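Local coordinates for protein toll (Drosophila melanogaster, PDB 4LXR) that binds the cleaved, active form of the cytokine Spätzle through its extracellular leucine-rich repeats and signals in embryonic dorsal-ventral patterning and antifungal immunity, at residues S99-L103 against L125-R129; M146-L152 against D168-S174; L512-V516 against H553-Y557. Where two conformers were deposited one is given. Residue numbers count along the deposited sequence, not the author numbering.

Contact 1: S99-L103 against L125-R129; sequences SPTTL and LKRFR
This is a parallel strand pairing between two successive turns of the N-terminal part of the Toll ectodomain. Strand 102-106 lies beside strand 127-131. T102 pairs with R127 (CA-CA 4.5 Å) and L103 with F128 (CA-CA 4.9 Å), all four in extended conformation. T101 (phi/psi -98/-28) and K126 (-97/-21) are not extended and lead into the strands. T101 O accepts hydrogen bonds from K126 N at 2.9 Å and, weakly, from R127 N at 3.0 Å. Next, L103 N donates to R127 O at 3.0 Å, and R129 N to L103 O at 2.9 Å. Such stacked short parallel strands form the concave sheet of a leucine-rich repeat solenoid. L103 (t, p) and F128 (t) face the core, with L103 CD2 4.1 Å from F128 CE1. L125 (m, t) joins them, its CD1 3.7 Å from L103 CB. T102 and R127 lie on the other face, where T102 OG1 is 3.4 Å from R127 CB. There the extended R127 side chain hydrogen-bonds G3 and T105, each on a different Spätzle chain.

Contact 2: M146-L152 against D168-S174; sequences MRNLSHL and DLENLES
R147 reaches across to two acids of the following turn, D168 and E170. Its NH2 meets D168 OD1 at 2.7 Å and its NH1 meets E170 OE1 at 2.3 Å in the conformer given, forming a salt-bridge network. The second distance is shorter than is usual, so its exact length should not be pressed. D168 OD1 lies over one face of the guanidinium, E170 OE1 at its edge. Type I turns span M146-L149 and L169-L172, one in each segment. N171 ND2 donates to R147 O at 2.9 Å. A water between the two segments accepts from N171 N (2.9 Å) and donates to M146 O (3.1 Å) and L149 O (2.8 Å). The same backbone course recurs in both segments, as expected of consecutive leucine-rich repeats: 146-152 at the start of LRR 1, 168-174 at the passage from LRR 1 to LRR 2. The parallel strands start with H151 paired to S174 (CA-CA 4.8 Å). S150 O accepts hydrogen bonds from both E173 N (2.8 Å) and S174 N (3.0 Å), and L152 N donates to S174 O at 3.1 Å. Leucines fill the core side. L172 CD1 lies 4.1 Å from L149 CB and 3.9 Å from L152 CB. S150 and H151 pack on L107 of a Spätzle chain.

Contact 3: L512-V516 against H553-Y557; sequences LPEDV and HKPQY
H553 makes the one direct hydrogen bond between these two loops. Its side chain (chi1 t) sends NE2 to E514 O at 2.6 Å, with an N-H...O angle of 130°. E514 O lies near the plane of the ring. H553 CE1 is also close to P513 O, at 3.3 Å, and H553 NE2 is 3.8 Å from V516 CG1. The H553 ring meets W544 of helix 543-549. P555 and V516 form the closest CA pair, P555 CA to V516 CA 3.7 Å. P555 CB lies 3.5 Å from V516 CA and 3.7 Å from D515 O. At Q556 the backbone still runs close, its N 3.6 Å from V516 C. Y557 adopts chi1 p and brings its ring back to the start of the other loop. Y557 OH is 3.5 Å from L512 CB and 3.4 Å from P513 CD, and Y557 CZ is 4.0 Å from P513 CD. The ring of Y487 meets that of Y557. Neither segment has regular helix or strand, and no beta pairing joins them. The contact packs a loop of LRR 15, the last annotated repeat of its array, against a loop of the first LRRCT, the C-terminal capping module that closes a leucine-rich repeat array.

In the fold
The contacts follow one another along the chain, from contact 1 to contact 3. Contacts 1 and 2 are neighbours, with centres 11 Å apart. Strands 127-131 and 151-155 lie side by side in the same long, mostly parallel sheet. K126 O in contact 1 probably accepts hydrogen bonds from S150 N (2.8 Å) and H151 N (3.0 Å) in contact 2. Together they cover consecutive turns of the N-terminal part of the solenoid, where both touch Spätzle. Contact 3 lies on the opposite side of the chain's centre, with its centre 75 Å from that of contact 1 and 79 Å from that of contact 2. No Spätzle chain touches it. The Spätzle-touching repeats of contacts 1 and 2 are thus far from the first C-terminal cap at contact 3.

Contact 1: S99-L103 against L125-R129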
loop_
_atom_site.group_PDB
_atom_site.type_symbol
_atom_site.label_atom_id
_atom_site.label_comp_id
_atom_site.label_asym_id
_atom_site.label_seq_id
_atom_site.Cartn_x
_atom_site.Cartn_y
_atom_site.Cartn_z
ATOM N N SER A 99 11.170 26.466 -39.442
ATOM C CA SER A 99 10.564 25.198 -39.850
ATOM C C SER A 99 10.042 24.324 -38.712
ATOM O O SER A 99 10.536 23.214 -38.490
ATOM C CB SER A 99 11.551 24.402 -40.706
ATOM O OG SER A 99 12.690 24.037 -39.952
ATOM N N PRO A 100 9.049 24.821 -37.972
ATOM C CA PRO A 100 8.479 23.955 -36.944
ATOM C C PRO A 100 7.676 22.834 -37.597
ATOM O O PRO A 100 7.225 22.992 -38.721
ATOM C CB PRO A 100 7.535 24.898 -36.200
ATOM C CG PRO A 100 7.087 25.848 -37.254
ATOM C CD PRO A 100 8.330 26.099 -38.074
ATOM N N THR A 101 7.499 21.732 -36.884
ATOM C CA THR A 101 6.748 20.571 -37.347
ATOM C C THR A 101 5.319 20.628 -36.781
ATOM O O THR A 101 4.350 20.112 -37.360
ATOM C CB THR A 101 7.469 19.290 -36.835
ATOM O OG1 THR A 101 8.484 18.912 -37.770
ATOM C CG2 THR A 101 6.511 18.116 -36.631
ATOM N N THR A 102 5.214 21.269 -35.624
ATOM C CA THR A 102 4.018 21.237 -34.811
ATOM C C THR A 102 3.737 22.645 -34.326
ATOM O O THR A 102 4.627 23.319 -33.808
ATOM C CB THR A 102 4.218 20.303 -33.594
ATOM O OG1 THR A 102 4.313 18.954 -34.053
ATOM C CG2 THR A 102 3.073 20.399 -32.593
ATOM N N LEU A 103 2.504 23.095 -34.529
ATOM C CA LEU A 103 2.027 24.342 -33.932
ATOM C C LEU A 103 0.810 24.028 -33.079
ATOM O O LEU A 103 -0.172 23.445 -33.571
ATOM C CB LEU A 103 1.637 25.379 -34.999
ATOM C CG LEU A 103 1.007 26.682 -34.452
ATOM C CD1 LEU A 103 1.969 27.462 -33.525
ATOM C CD2 LEU A 103 0.480 27.609 -35.596
ATOM N N LEU A 125 3.468 22.456 -41.994
ATOM C CA LEU A 125 3.235 21.799 -40.695
ATOM C C LEU A 125 2.725 20.366 -40.831
ATOM O O LEU A 125 1.931 20.061 -41.727
ATOM C CB LEU A 125 2.239 22.589 -39.830
ATOM C CG LEU A 125 2.608 23.967 -39.258
ATOM C CD1 LEU A 125 1.371 24.558 -38.628
ATOM C CD2 LEU A 125 3.777 23.901 -38.214
ATOM N N LYS A 126 3.185 19.495 -39.936
ATOM C CA LYS A 126 2.691 18.120 -39.891
ATOM C C LYS A 126 1.614 17.997 -38.840
ATOM O O LYS A 126 0.789 17.092 -38.868
ATOM C CB LYS A 126 3.825 17.125 -39.616
ATOM C CG LYS A 126 4.581 16.716 -40.876
ATOM C CD LYS A 126 6.074 16.900 -40.706
ATOM C CE LYS A 126 6.825 16.446 -41.958
ATOM N NZ LYS A 126 8.157 17.114 -42.093
ATOM N N ARG A 127 1.609 18.928 -37.905
ATOM C CA ARG A 127 0.730 18.785 -36.767
ATOM C C ARG A 127 0.227 20.144 -36.341
ATOM O O ARG A 127 0.997 21.075 -36.193
ATOM C CB ARG A 127 1.462 18.074 -35.604
ATOM C CG ARG A 127 0.555 17.864 -34.380
ATOM C CD ARG A 127 1.048 16.792 -33.389
ATOM N NE ARG A 127 -0.010 16.481 -32.426
ATOM C CZ ARG A 127 0.075 15.573 -31.457
ATOM N NH1 ARG A 127 1.191 14.864 -31.299
ATOM N NH2 ARG A 127 -0.963 15.381 -30.643
ATOM N N PHE A 128 -1.072 20.258 -36.121
ATOM C CA PHE A 128 -1.629 21.542 -35.728
ATOM C C PHE A 128 -2.722 21.295 -34.724
ATOM O O PHE A 128 -3.520 20.388 -34.914
ATOM C CB PHE A 128 -2.176 22.293 -36.963
ATOM C CG PHE A 128 -3.007 23.502 -36.629
ATOM C CD1 PHE A 128 -2.417 24.643 -36.078
ATOM C CD2 PHE A 128 -4.379 23.516 -36.896
ATOM C CE1 PHE A 128 -3.180 25.782 -35.781
ATOM C CE2 PHE A 128 -5.164 24.658 -36.613
ATOM C CZ PHE A 128 -4.568 25.789 -36.043
ATOM N N ARG A 129 -2.756 22.094 -33.657
ATOM C CA ARG A 129 -3.835 22.013 -32.680
ATOM C C ARG A 129 -4.369 23.397 -32.367
ATOM O O ARG A 129 -3.600 24.317 -32.102
ATOM C CB ARG A 129 -3.382 21.342 -31.373
ATOM C CG ARG A 129 -4.377 21.614 -30.224
ATOM C CD ARG A 129 -4.362 20.524 -29.117
ATOM N NE ARG A 129 -3.204 20.604 -28.236
ATOM C CZ ARG A 129 -3.089 21.397 -27.164
ATOM N NH1 ARG A 129 -4.061 22.251 -26.813
ATOM N NH2 ARG A 129 -1.974 21.337 -26.433
HETATM O O HOH W 1 7.213 20.123 -40.662
#

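Contact 2: M146-L152 against D168-S174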
loop_
_atom_site.group_PDB
_atom_site.type_symbol
_atom_site.label_atom_id
_atom_site.label_comp_id
_atom_site.label_asym_id
_atom_site.label_seq_id
_atom_site.Cartn_x
_atom_site.Cartn_y
_atom_site.Cartn_z
ATOM N N MET A 146 -3.180 22.918 -46.494
ATOM C CA MET A 146 -2.406 22.242 -45.447
ATOM C C MET A 146 -2.154 20.793 -45.863
ATOM O O MET A 146 -2.547 19.861 -45.146
ATOM C CB MET A 146 -3.123 22.297 -44.089
ATOM C CG MET A 146 -3.353 23.715 -43.547
ATOM S SD MET A 146 -1.815 24.578 -43.130
ATOM C CE MET A 146 -1.326 23.741 -41.622
ATOM N N ARG A 147 -1.512 20.606 -47.016
ATOM C CA ARG A 147 -1.376 19.277 -47.613
ATOM C C ARG A 147 -0.259 18.434 -46.977
ATOM O O ARG A 147 0.005 17.311 -47.413
ATOM C CB ARG A 147 -1.232 19.363 -49.148
ATOM C CG ARG A 147 -2.507 19.855 -49.879
ATOM C CD ARG A 147 -2.584 19.408 -51.353
ATOM N NE ARG A 147 -3.833 19.834 -52.005
ATOM C CZ ARG A 147 -4.902 19.054 -52.179
ATOM N NH1 ARG A 147 -4.885 17.793 -51.756
ATOM N NH2 ARG A 147 -5.993 19.531 -52.772
ATOM N N ASN A 148 0.376 18.971 -45.933
ATOM C CA ASN A 148 1.378 18.232 -45.170
ATOM C C ASN A 148 0.907 17.751 -43.807
ATOM O O ASN A 148 1.606 16.973 -43.144
ATOM C CB ASN A 148 2.614 19.090 -44.975
ATOM C CG ASN A 148 3.806 18.528 -45.673
ATOM O OD1 ASN A 148 3.889 18.557 -46.908
ATOM N ND2 ASN A 148 4.753 18.008 -44.892
ATOM N N LEU A 149 -0.254 18.230 -43.374
ATOM C CA LEU A 149 -0.761 17.861 -42.073
ATOM C C LEU A 149 -1.018 16.359 -41.966
ATOM O O LEU A 149 -1.734 15.784 -42.785
ATOM C CB LEU A 149 -2.054 18.604 -41.760
ATOM C CG LEU A 149 -2.082 19.998 -41.152
ATOM C CD1 LEU A 149 -3.531 20.313 -40.763
ATOM C CD2 LEU A 149 -1.135 20.127 -39.928
ATOM N N SER A 150 -0.458 15.725 -40.941
ATOM C CA SER A 150 -0.798 14.341 -40.672
ATOM C C SER A 150 -1.662 14.240 -39.423
ATOM O O SER A 150 -2.386 13.258 -39.244
ATOM C CB SER A 150 0.464 13.476 -40.559
ATOM O OG SER A 150 1.100 13.653 -39.321
ATOM N N HIS A 151 -1.624 15.264 -38.570
ATOM C CA HIS A 151 -2.351 15.200 -37.288
ATOM C C HIS A 151 -3.041 16.527 -37.010
ATOM O O HIS A 151 -2.406 17.571 -36.992
ATOM C CB HIS A 151 -1.416 14.829 -36.127
ATOM C CG HIS A 151 -2.130 14.513 -34.839
ATOM N ND1 HIS A 151 -2.854 15.454 -34.128
ATOM C CD2 HIS A 151 -2.212 13.362 -34.127
ATOM C CE1 HIS A 151 -3.371 14.887 -33.050
ATOM N NE2 HIS A 151 -2.990 13.622 -33.020
ATOM N N LEU A 152 -4.350 16.473 -36.796
ATOM C CA LEU A 152 -5.148 17.673 -36.657
ATOM C C LEU A 152 -5.961 17.546 -35.397
ATOM O O LEU A 152 -6.606 16.516 -35.180
ATOM C CB LEU A 152 -6.120 17.823 -37.860
ATOM C CG LEU A 152 -7.228 18.888 -37.717
ATOM C CD1 LEU A 152 -6.591 20.306 -37.659
ATOM C CD2 LEU A 152 -8.256 18.811 -38.866
ATOM N N ASP A 168 -8.055 19.813 -48.555
ATOM C CA ASP A 168 -6.619 19.701 -48.858
ATOM C C ASP A 168 -5.832 18.797 -47.888
ATOM O O ASP A 168 -4.591 18.794 -47.877
ATOM C CB ASP A 168 -6.002 21.102 -48.924
ATOM C CG ASP A 168 -6.621 21.960 -50.032
ATOM O OD1 ASP A 168 -6.928 21.409 -51.111
ATOM O OD2 ASP A 168 -6.818 23.169 -49.821
ATOM N N LEU A 169 -6.549 18.014 -47.087
ATOM C CA LEU A 169 -5.903 17.226 -46.026
ATOM C C LEU A 169 -5.558 15.809 -46.494
ATOM O O LEU A 169 -5.935 14.825 -45.870
ATOM C CB LEU A 169 -6.799 17.196 -44.793
ATOM C CG LEU A 169 -7.259 18.592 -44.372
ATOM C CD1 LEU A 169 -8.079 18.531 -43.095
ATOM C CD2 LEU A 169 -6.070 19.529 -44.219
ATOM N N GLU A 170 -4.858 15.716 -47.614
ATOM C CA GLU A 170 -4.599 14.426 -48.248
ATOM C C GLU A 170 -3.613 13.607 -47.423
ATOM O O GLU A 170 -3.546 12.385 -47.552
ATOM C CB GLU A 170 -4.034 14.630 -49.663
ATOM C CG GLU A 170 -2.695 15.364 -49.666
ATOM C CD GLU A 170 -2.321 15.926 -51.036
ATOM O OE1 GLU A 170 -3.237 16.198 -51.833
ATOM O OE2 GLU A 170 -1.115 16.091 -51.314
ATOM N N ASN A 171 -2.822 14.274 -46.590
ATOM C CA ASN A 171 -1.889 13.525 -45.763
ATOM C C ASN A 171 -2.384 13.186 -44.373
ATOM O O ASN A 171 -1.682 12.510 -43.629
ATOM C CB ASN A 171 -0.510 14.181 -45.736
ATOM C CG ASN A 171 0.373 13.682 -46.875
ATOM O OD1 ASN A 171 0.470 12.471 -47.105
ATOM N ND2 ASN A 171 0.983 14.604 -47.611
ATOM N N LEU A 172 -3.597 13.627 -44.038
ATOM C CA LEU A 172 -4.133 13.421 -42.690
ATOM C C LEU A 172 -4.217 11.945 -42.268
ATOM O O LEU A 172 -4.757 11.089 -42.992
ATOM C CB LEU A 172 -5.487 14.124 -42.506
ATOM C CG LEU A 172 -5.687 14.621 -41.064
ATOM C CD1 LEU A 172 -4.575 15.585 -40.671
ATOM C CD2 LEU A 172 -7.069 15.280 -40.854
ATOM N N GLU A 173 -3.678 11.662 -41.085
ATOM C CA GLU A 173 -3.695 10.319 -40.533
ATOM C C GLU A 173 -4.450 10.222 -39.220
ATOM O O GLU A 173 -4.963 9.143 -38.878
ATOM C CB GLU A 173 -2.272 9.776 -40.386
ATOM C CG GLU A 173 -1.531 9.702 -41.736
ATOM C CD GLU A 173 -0.279 8.826 -41.668
ATOM O OE1 GLU A 173 -0.326 7.738 -41.049
ATOM O OE2 GLU A 173 0.754 9.224 -42.227
ATOM N N SER A 174 -4.532 11.342 -38.500
ATOM C CA SER A 174 -5.253 11.395 -37.234
ATOM C C SER A 174 -6.094 12.642 -37.117
ATOM O O SER A 174 -5.625 13.740 -37.401
ATOM C CB SER A 174 -4.279 11.354 -36.032
ATOM O OG SER A 174 -3.247 10.413 -36.292
HETATM O O HOH W 2 -2.894 16.784 -45.147
HETATM O O HOH W 3 1.407 16.601 -49.952
HETATM O O HOH W 4 -0.833 11.371 -37.122
#

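Contact 3: L512-V516 against H553-Y557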
loop_
_atom_site.group_PDB
_atom_site.type_symbol
_atom_site.label_atom_id
_atom_site.label_comp_id
_atom_site.label_asym_id
_atom_site.label_seq_id
_atom_site.Cartn_x
_atom_site.Cartn_y
_atom_site.Cartn_z
ATOM N N LEU A 512 8.707 -20.273 24.732
ATOM C CA LEU A 512 10.014 -20.716 24.263
ATOM C C LEU A 512 10.754 -21.398 25.404
ATOM O O LEU A 512 10.692 -20.946 26.547
ATOM C CB LEU A 512 10.823 -19.528 23.737
ATOM C CG LEU A 512 10.123 -18.735 22.635
ATOM C CD1 LEU A 512 11.004 -17.613 22.131
ATOM C CD2 LEU A 512 9.731 -19.663 21.508
ATOM N N PRO A 513 11.462 -22.493 25.100
ATOM C CA PRO A 513 12.076 -23.283 26.167
ATOM C C PRO A 513 13.428 -22.732 26.615
ATOM O O PRO A 513 14.009 -21.848 25.976
ATOM C CB PRO A 513 12.243 -24.662 25.524
ATOM C CG PRO A 513 12.261 -24.407 24.026
ATOM C CD PRO A 513 11.867 -22.970 23.768
ATOM N N GLU A 514 13.916 -23.263 27.729
ATOM C CA GLU A 514 15.192 -22.839 28.281
ATOM C C GLU A 514 16.316 -23.182 27.308
ATOM O O GLU A 514 17.056 -22.299 26.875
ATOM C CB GLU A 514 15.431 -23.513 29.635
ATOM C CG GLU A 514 16.377 -22.760 30.563
ATOM C CD GLU A 514 16.522 -23.432 31.924
ATOM O OE1 GLU A 514 17.648 -23.433 32.466
ATOM O OE2 GLU A 514 15.514 -23.955 32.451
ATOM N N ASP A 515 16.396 -24.464 26.951
ATOM C CA ASP A 515 17.485 -25.031 26.146
ATOM C C ASP A 515 18.011 -24.131 25.028
ATOM O O ASP A 515 17.250 -23.677 24.173
ATOM C CB ASP A 515 17.056 -26.384 25.564
ATOM C CG ASP A 515 18.079 -27.481 25.814
ATOM O OD1 ASP A 515 19.284 -27.164 25.914
ATOM O OD2 ASP A 515 17.676 -28.661 25.911
ATOM N N VAL A 516 19.319 -23.881 25.054
ATOM C CA VAL A 516 19.971 -23.048 24.047
ATOM C C VAL A 516 20.315 -23.839 22.783
ATOM O O VAL A 516 20.074 -25.044 22.703
ATOM C CB VAL A 516 21.252 -22.351 24.596
ATOM C CG1 VAL A 516 20.895 -21.280 25.623
ATOM C CG2 VAL A 516 22.217 -23.372 25.188
ATOM N N HIS A 553 18.780 -14.153 26.628
ATOM C CA HIS A 553 18.643 -15.500 26.078
ATOM C C HIS A 553 18.748 -15.548 24.551
ATOM O O HIS A 553 17.932 -14.960 23.840
ATOM C CB HIS A 553 17.329 -16.125 26.553
ATOM C CG HIS A 553 17.227 -17.600 26.312
ATOM N ND1 HIS A 553 16.151 -18.174 25.667
ATOM C CD2 HIS A 553 18.056 -18.620 26.640
ATOM C CE1 HIS A 553 16.321 -19.483 25.607
ATOM N NE2 HIS A 553 17.471 -19.780 26.187
ATOM N N LYS A 554 19.762 -16.251 24.051
ATOM C CA LYS A 554 19.966 -16.385 22.610
ATOM C C LYS A 554 20.323 -17.814 22.187
ATOM O O LYS A 554 21.443 -18.072 21.772
ATOM C CB LYS A 554 21.061 -15.421 22.138
ATOM C CG LYS A 554 20.876 -13.991 22.620
ATOM C CD LYS A 554 21.948 -13.069 22.074
ATOM C CE LYS A 554 22.609 -12.258 23.178
ATOM N NZ LYS A 554 23.551 -13.077 23.994
ATOM N N PRO A 555 19.364 -18.745 22.285
ATOM C CA PRO A 555 19.535 -20.144 21.864
ATOM C C PRO A 555 19.919 -20.333 20.390
ATOM O O PRO A 555 20.110 -19.361 19.651
ATOM C CB PRO A 555 18.147 -20.748 22.104
ATOM C CG PRO A 555 17.220 -19.576 22.190
ATOM C CD PRO A 555 18.023 -18.506 22.834
ATOM N N GLN A 556 20.023 -21.592 19.972
ATOM C CA GLN A 556 20.408 -21.920 18.598
ATOM C C GLN A 556 19.370 -21.443 17.586
ATOM O O GLN A 556 19.719 -20.877 16.552
ATOM C CB GLN A 556 20.660 -23.428 18.438
ATOM C CG GLN A 556 21.946 -23.942 19.096
ATOM C CD GLN A 556 23.163 -23.869 18.179
ATOM O OE1 GLN A 556 24.283 -23.616 18.627
ATOM N NE2 GLN A 556 22.947 -24.105 16.892
ATOM N N TYR A 557 18.094 -21.669 17.887
ATOM C CA TYR A 557 17.025 -21.266 16.981
ATOM C C TYR A 557 16.891 -19.746 16.892
ATOM O O TYR A 557 16.541 -19.213 15.843
ATOM C CB TYR A 557 15.687 -21.892 17.398
ATOM C CG TYR A 557 15.235 -21.547 18.806
ATOM C CD1 TYR A 557 14.559 -20.362 19.073
ATOM C CD2 TYR A 557 15.473 -22.416 19.864
ATOM C CE1 TYR A 557 14.146 -20.046 20.351
ATOM C CE2 TYR A 557 15.056 -22.111 21.145
ATOM C CZ TYR A 557 14.390 -20.927 21.380
ATOM O OH TYR A 557 13.981 -20.615 22.654
#